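Local coordinates for guanine nucleotide exchange protein (Legionella pneumophila, PDB 1XSZ), which probably acts as a guanine nucleotide exchange factor for ADP-ribosylation factor (Arf) GTPases, through a Sec7 domain whose active site is covered by a C-terminal cap, at residues V128-A131 / D132-Y135. Residues are numbered along the deposited sequence; the frame is centred on the assembly and turned at random.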
ATOM      1  N   VAL A 128      10.693  -4.089 -23.797  1.00 38.67           N
ATOM      2  CA  VAL A 128       9.956  -2.828 -23.844  1.00 37.24           C
ATOM      3  C   VAL A 128      10.867  -1.644 -24.157  1.00 36.16           C
ATOM      4  O   VAL A 128      12.084  -1.727 -23.994  1.00 36.67           O
ATOM      5  CB  VAL A 128       9.233  -2.553 -22.505  1.00 37.24           C
ATOM      6  CG1 VAL A 128       8.201  -3.634 -22.244  1.00 37.93           C
ATOM      7  CG2 VAL A 128      10.241  -2.500 -21.371  1.00 37.37           C
ATOM      8  N   SER A 129      10.271  -0.543 -24.601  1.00 35.04           N
ATOM      9  CA  SER A 129      11.030   0.656 -24.944  1.00 34.20           C
ATOM     10  C   SER A 129      11.676   1.285 -23.711  1.00 33.85           C
ATOM     11  O   SER A 129      12.849   1.658 -23.739  1.00 34.09           O
ATOM     12  CB  SER A 129      10.120   1.678 -25.629  1.00 34.35           C
ATOM     13  OG  SER A 129      10.849   2.829 -26.022  1.00 33.96           O
ATOM     14  N   ASN A 130      10.906   1.413 -22.635  1.00 31.99           N
ATOM     15  CA  ASN A 130      11.422   1.985 -21.396  1.00 30.27           C
ATOM     16  C   ASN A 130      10.709   1.423 -20.171  1.00 28.61           C
ATOM     17  O   ASN A 130       9.856   0.543 -20.291  1.00 27.11           O
ATOM     18  CB  ASN A 130      11.302   3.512 -21.409  1.00 30.72           C
ATOM     19  CG  ASN A 130       9.925   3.991 -21.818  1.00 32.98           C
ATOM     20  OD1 ASN A 130       8.907   3.490 -21.340  1.00 30.40           O
ATOM     21  ND2 ASN A 130       9.886   4.980 -22.700  1.00 33.99           N
ATOM     22  N   ALA A 131      11.068   1.930 -18.995  1.00 27.35           N
ATOM     23  CA  ALA A 131      10.470   1.472 -17.745  1.00 26.29           C
ATOM     24  C   ALA A 131       8.986   1.810 -17.671  1.00 25.35           C
ATOM     25  O   ALA A 131       8.194   1.034 -17.134  1.00 23.89           O
ATOM     26  CB  ALA A 131      11.205   2.087 -16.560  1.00 26.06           C
ATOM     27  N   ASP A 132       8.609   2.969 -18.203  1.00 23.85           N
ATOM     28  CA  ASP A 132       7.213   3.388 -18.194  1.00 23.63           C
ATOM     29  C   ASP A 132       6.366   2.412 -18.998  1.00 21.81           C
ATOM     30  O   ASP A 132       5.216   2.136 -18.651  1.00 20.29           O
ATOM     31  CB  ASP A 132       7.069   4.794 -18.778  1.00 27.39           C
ATOM     32  CG  ASP A 132       7.777   5.844 -17.949  1.00 30.53           C
ATOM     33  OD1 ASP A 132       7.486   5.936 -16.738  1.00 32.53           O
ATOM     34  OD2 ASP A 132       8.622   6.579 -18.505  1.00 34.76           O
ATOM     35  N   ALA A 133       6.934   1.891 -20.078  1.00 20.23           N
ATOM     36  CA  ALA A 133       6.219   0.941 -20.915  1.00 18.57           C
ATOM     37  C   ALA A 133       6.029  -0.356 -20.140  1.00 17.41           C
ATOM     38  O   ALA A 133       4.983  -0.999 -20.237  1.00 17.22           O
ATOM     39  CB  ALA A 133       7.000   0.685 -22.202  1.00 18.76           C
ATOM     40  N   ALA A 134       7.043  -0.738 -19.369  1.00 18.02           N
ATOM     41  CA  ALA A 134       6.970  -1.953 -18.569  1.00 16.31           C
ATOM     42  C   ALA A 134       5.916  -1.783 -17.479  1.00 15.77           C
ATOM     43  O   ALA A 134       5.196  -2.726 -17.161  1.00 14.63           O
ATOM     44  CB  ALA A 134       8.331  -2.262 -17.949  1.00 18.70           C
ATOM     45  N   TYR A 135       5.832  -0.579 -16.923  1.00 15.20           N
ATOM     46  CA  TYR A 135       4.857  -0.278 -15.875  1.00 13.78           C
ATOM     47  C   TYR A 135       3.443  -0.397 -16.446  1.00 14.20           C
ATOM     48  O   TYR A 135       2.560  -1.003 -15.831  1.00 13.85           O
ATOM     49  CB  TYR A 135       5.099   1.134 -15.329  1.00 14.61           C
ATOM     50  CG  TYR A 135       4.044   1.628 -14.359  1.00 13.64           C
ATOM     51  CD1 TYR A 135       3.867   1.022 -13.114  1.00 15.09           C
ATOM     52  CD2 TYR A 135       3.233   2.710 -14.687  1.00 16.41           C
ATOM     53  CE1 TYR A 135       2.901   1.492 -12.220  1.00 15.68           C
ATOM     54  CE2 TYR A 135       2.269   3.187 -13.807  1.00 16.81           C
ATOM     55  CZ  TYR A 135       2.110   2.576 -12.574  1.00 15.88           C
ATOM     56  OH  TYR A 135       1.164   3.066 -11.703  1.00 14.76           O
TER
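Asn130 meets Ala133 as the N-cap of helix 131-149 in the Sec7 domain, its side-chain oxygen accepting from the N-H three residues on. The evidence is the bond from Ala133 N to Asn130 OD1, 2.8 Å long with an angle of 142° at the hydrogen, the donor lying almost on the extension of the CG-OD1 bond. A chi1 of 49° sets CG between the backbone N and the carbonyl carbon, and the turn about the next bond (chi2 46°) brings OD1 to Ala133 N. Asn130 O also serves the first turn: Ala134 N donates to it at 3.2 Å, while its bond from Ala133 N is weak. The regular helical pattern continues with Tyr135 N bonded to Ala131 O at 2.9 Å.

Two residues before the N-cap, the CB of Val128 points toward the first turn. It lies 3.9 Å from Ala133 CB, and the CG2 branch of Val128 lies 3.9 Å from Ala134 CB, so one valine packs on two successive alanines. All three are buried; Phe177 touches both Val128 and Ala133, and Phe121 of helix 106-123 also meets the valine. Ser129 OG is hydrogen-bonded to Asn173 OD1. Tyr135, with CG anti to its own N, sends its ring away from the cap, and its OH links the Sec7 part to the capping part of the chain, hydrogen-bonding to Asp110 OD1 in the former and to Lys251 NZ and Trp253 NE1 in the latter.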